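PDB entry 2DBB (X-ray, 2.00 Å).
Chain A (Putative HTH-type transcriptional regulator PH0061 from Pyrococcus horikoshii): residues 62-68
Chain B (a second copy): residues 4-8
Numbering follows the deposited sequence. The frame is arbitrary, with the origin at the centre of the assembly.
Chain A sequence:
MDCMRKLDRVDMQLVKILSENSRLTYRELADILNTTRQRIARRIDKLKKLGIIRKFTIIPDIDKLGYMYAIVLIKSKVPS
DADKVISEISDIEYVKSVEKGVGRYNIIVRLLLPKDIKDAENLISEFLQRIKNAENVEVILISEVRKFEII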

ATOM      1  N   ILE A  62      -6.820  -8.800   2.049  1.00 29.75           N
ATOM      2  CA  ILE A  62      -6.657  -8.828   3.498  1.00 29.88           C
ATOM      3  C   ILE A  62      -7.813  -9.499   4.223  1.00 27.83           C
ATOM      4  O   ILE A  62      -7.610 -10.314   5.124  1.00 24.55           O
ATOM      5  CB  ILE A  62      -6.474  -7.377   4.025  1.00 32.98           C
ATOM      6  CG1 ILE A  62      -5.128  -6.846   3.548  1.00 35.55           C
ATOM      7  CG2 ILE A  62      -6.559  -7.319   5.542  1.00 35.84           C
ATOM      8  CD1 ILE A  62      -3.971  -7.684   4.012  1.00 33.87           C
ATOM      9  N   ASP A  63      -9.028  -9.151   3.830  1.00 27.72           N
ATOM     10  CA  ASP A  63     -10.201  -9.736   4.452  1.00 30.00           C
ATOM     11  C   ASP A  63     -10.228 -11.256   4.313  1.00 29.35           C
ATOM     12  O   ASP A  63     -10.553 -11.968   5.261  1.00 28.89           O
ATOM     13  CB  ASP A  63     -11.470  -9.157   3.841  1.00 31.99           C
ATOM     14  CG  ASP A  63     -12.715  -9.710   4.490  1.00 35.29           C
ATOM     15  OD1 ASP A  63     -12.892  -9.483   5.705  1.00 39.21           O
ATOM     16  OD2 ASP A  63     -13.508 -10.377   3.794  1.00 40.16           O
ATOM     17  N   LYS A  64      -9.889 -11.751   3.128  1.00 30.22           N
ATOM     18  CA  LYS A  64      -9.888 -13.188   2.883  1.00 29.22           C
ATOM     19  C   LYS A  64      -8.807 -13.935   3.659  1.00 29.30           C
ATOM     20  O   LYS A  64      -8.877 -15.155   3.802  1.00 30.39           O
ATOM     21  CB  LYS A  64      -9.741 -13.468   1.387  1.00 29.09           C
ATOM     22  CG  LYS A  64     -10.931 -13.011   0.544  1.00 31.69           C
ATOM     23  CD  LYS A  64     -10.721 -13.377  -0.922  1.00 34.69           C
ATOM     24  CE  LYS A  64     -11.796 -12.789  -1.830  1.00 36.66           C
ATOM     25  NZ  LYS A  64     -13.147 -13.305  -1.489  1.00 36.95           N
ATOM     26  N   LEU A  65      -7.805 -13.218   4.158  1.00 27.66           N
ATOM     27  CA  LEU A  65      -6.743 -13.866   4.930  1.00 27.12           C
ATOM     28  C   LEU A  65      -7.052 -13.824   6.427  1.00 26.31           C
ATOM     29  O   LEU A  65      -6.311 -14.386   7.242  1.00 27.15           O
ATOM     30  CB  LEU A  65      -5.387 -13.195   4.672  1.00 27.71           C
ATOM     31  CG  LEU A  65      -4.808 -13.245   3.255  1.00 29.15           C
ATOM     32  CD1 LEU A  65      -3.450 -12.566   3.245  1.00 30.35           C
ATOM     33  CD2 LEU A  65      -4.678 -14.680   2.802  1.00 28.41           C
ATOM     34  N   GLY A  66      -8.136 -13.147   6.787  1.00 24.93           N
ATOM     35  CA  GLY A  66      -8.521 -13.063   8.188  1.00 23.87           C
ATOM     36  C   GLY A  66      -7.989 -11.858   8.946  1.00 24.48           C
ATOM     37  O   GLY A  66      -7.977 -11.853  10.175  1.00 24.48           O
ATOM     38  N   TYR A  67      -7.556 -10.832   8.221  1.00 24.44           N
ATOM     39  CA  TYR A  67      -7.026  -9.624   8.839  1.00 23.21           C
ATOM     40  C   TYR A  67      -7.870  -8.403   8.499  1.00 24.92           C
ATOM     41  O   TYR A  67      -8.751  -8.454   7.637  1.00 24.18           O
ATOM     42  CB  TYR A  67      -5.614  -9.340   8.335  1.00 26.59           C
ATOM     43  CG  TYR A  67      -4.591 -10.433   8.547  1.00 33.01           C
ATOM     44  CD1 TYR A  67      -4.275 -10.892   9.828  1.00 36.42           C
ATOM     45  CD2 TYR A  67      -3.879 -10.953   7.466  1.00 35.55           C
ATOM     46  CE1 TYR A  67      -3.260 -11.841  10.025  1.00 39.64           C
ATOM     47  CE2 TYR A  67      -2.867 -11.895   7.648  1.00 38.75           C
ATOM     48  CZ  TYR A  67      -2.561 -12.333   8.927  1.00 40.59           C
ATOM     49  OH  TYR A  67      -1.541 -13.245   9.099  1.00 44.41           O
ATOM     50  N   MET A  68      -7.580  -7.300   9.184  1.00 22.66           N
ATOM     51  CA  MET A  68      -8.242  -6.038   8.920  1.00 23.40           C
ATOM     52  C   MET A  68      -7.192  -4.956   9.144  1.00 23.81           C
ATOM     53  O   MET A  68      -6.242  -5.143   9.912  1.00 22.32           O
ATOM     54  CB  MET A  68      -9.465  -5.825   9.837  1.00 25.56           C
ATOM     55  CG  MET A  68      -9.198  -5.308  11.246  1.00 28.56           C
ATOM     56  SD  MET A  68     -10.740  -4.986  12.202  1.00 24.58           S
ATOM     57  CE  MET A  68     -11.363  -3.648  11.318  1.00 32.52           C
TER
ATOM     58  N   MET B   4     -13.682 -15.931   4.985  1.00 76.34           N
ATOM     59  CA  MET B   4     -13.514 -14.627   5.688  1.00 76.10           C
ATOM     60  C   MET B   4     -12.288 -14.639   6.599  1.00 75.76           C
ATOM     61  O   MET B   4     -12.020 -13.662   7.300  1.00 75.49           O
ATOM     62  CB  MET B   4     -14.764 -14.306   6.518  1.00 76.58           C
ATOM     63  CG  MET B   4     -16.030 -14.076   5.697  1.00 76.48           C
ATOM     64  SD  MET B   4     -16.578 -15.530   4.771  1.00 78.45           S
ATOM     65  CE  MET B   4     -18.025 -16.040   5.737  1.00 77.31           C
ATOM     66  N   ARG B   5     -11.550 -15.748   6.592  1.00 75.21           N
ATOM     67  CA  ARG B   5     -10.350 -15.868   7.415  1.00 74.68           C
ATOM     68  C   ARG B   5      -9.545 -17.152   7.207  1.00 74.21           C
ATOM     69  O   ARG B   5      -8.527 -17.145   6.513  1.00 74.11           O
ATOM     70  CB  ARG B   5     -10.704 -15.735   8.902  1.00 75.21           C
ATOM     71  CG  ARG B   5      -9.549 -16.077   9.846  1.00 75.73           C
ATOM     72  CD  ARG B   5      -9.842 -15.654  11.276  1.00 76.09           C
ATOM     73  NE  ARG B   5      -9.076 -14.471  11.663  1.00 77.28           N
ATOM     74  CZ  ARG B   5      -7.752 -14.451  11.794  1.00 77.74           C
ATOM     75  NH1 ARG B   5      -7.132 -13.333  12.148  1.00 77.11           N
ATOM     76  NH2 ARG B   5      -7.049 -15.556  11.576  1.00 78.32           N
ATOM     77  N   LYS B   6     -10.003 -18.249   7.808  1.00 73.76           N
ATOM     78  CA  LYS B   6      -9.305 -19.531   7.720  1.00 72.69           C
ATOM     79  C   LYS B   6      -8.848 -19.917   6.318  1.00 71.45           C
ATOM     80  O   LYS B   6      -9.641 -19.942   5.376  1.00 72.03           O
ATOM     81  CB  LYS B   6     -10.177 -20.651   8.295  1.00 73.43           C
ATOM     82  CG  LYS B   6      -9.422 -21.571   9.252  1.00 74.50           C
ATOM     83  CD  LYS B   6      -8.850 -20.776  10.421  1.00 74.04           C
ATOM     84  CE  LYS B   6      -8.138 -21.665  11.428  1.00 74.41           C
ATOM     85  NZ  LYS B   6      -7.700 -20.885  12.625  1.00 73.52           N
ATOM     86  N   LEU B   7      -7.558 -20.224   6.201  1.00 69.06           N
ATOM     87  CA  LEU B   7      -6.957 -20.611   4.929  1.00 65.93           C
ATOM     88  C   LEU B   7      -5.788 -21.564   5.178  1.00 63.24           C
ATOM     89  O   LEU B   7      -5.000 -21.359   6.100  1.00 62.79           O
ATOM     90  CB  LEU B   7      -6.461 -19.362   4.190  1.00 66.40           C
ATOM     91  CG  LEU B   7      -5.883 -19.551   2.787  1.00 66.10           C
ATOM     92  CD1 LEU B   7      -6.962 -20.095   1.860  1.00 65.94           C
ATOM     93  CD2 LEU B   7      -5.353 -18.226   2.271  1.00 65.33           C
ATOM     94  N   ASP B   8      -5.691 -22.601   4.353  1.00 60.37           N
ATOM     95  CA  ASP B   8      -4.633 -23.609   4.456  1.00 57.31           C
ATOM     96  C   ASP B   8      -3.276 -23.037   4.887  1.00 55.51           C
ATOM     97  O   ASP B   8      -2.888 -21.945   4.469  1.00 53.97           O
ATOM     98  CB  ASP B   8      -4.501 -24.327   3.111  1.00 59.36           C
ATOM     99  CG  ASP B   8      -3.345 -25.297   3.077  1.00 60.48           C
ATOM    100  OD1 ASP B   8      -3.378 -26.296   3.827  1.00 60.33           O
ATOM    101  OD2 ASP B   8      -2.401 -25.051   2.296  1.00 61.51           O
TER

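The contact between these two stretches is small, burying 319 Å² over both sides, and it is organised around R5(B), which packs against the turn at G66(A). No hydrogen bond crosses between the stretches, so close packing, rather than directional pairing, defines the fit.

The carbonyl of I62(A) accepts two backbone hydrogen bonds, from L65(A) N and from Y67(A) N, each with an N to O distance of 3.1 Å, and G66(A) N donates to D63(A) O, also at 3.1 Å. These bonds fold the chain tightly just before it enters the strand at Y67(A). At G66(A) the phi and psi angles are 93° and 18°, a region where a CB would be jammed against the preceding carbonyl oxygen. The partner adds a second restriction: an ideal CB on G66(A) would lie 2.5 Å from CG of R5(B), a clash. Glycine therefore suits both the local fold and the packing, and its bare CA lets the second chain come within 3.4 Å, CA of G66(A) to CA of R5(B).

R5(B) gives up the most surface to the other stretch, 82 Å². Its CA-to-CB bond points away overall, yet CB itself touches the other stretch, and the long side chain brings the guanidinium to the glycine carbonyl. There G66(A) O lies 2.6 Å from R5(B) NH1 and 3.2 Å from R5(B) NE. Such distances might suggest hydrogen bonds, but the oxygen sits over a face of the guanidinium, whereas the N-H bonds lie in its plane, and the angles are poor. A positive charge beside a carbonyl oxygen is still electrostatically reasonable. Y67(A) CD1 lies 4.4 Å from R5(B) NH1, in an oblique arrangement.

M4(B) covers 47 Å², but it is poorly ordered; its CA-to-CB bond points away, and its side chain comes no nearer than 4.9 Å, from M4(B) CG to D63(A) OD2. The closer approach is made by its backbone. Its O is 3.0 Å from D63(A) O, and since both are acceptors, this is proximity without a bond. The same holds for K64(A) O and R5(B) O at 3.4 Å.

The apolar part of the contact is L65(A) with L7(B). The CA-to-CB bond of L7(B) points toward the other stretch; that of L65(A) points away, but the end of its side chain comes nearer, and the two CD2 atoms of L65(A) and L7(B) meet at 3.6 Å. Branched, uncharged leucine ends suit such a meeting, which needs shape rather than polar partners.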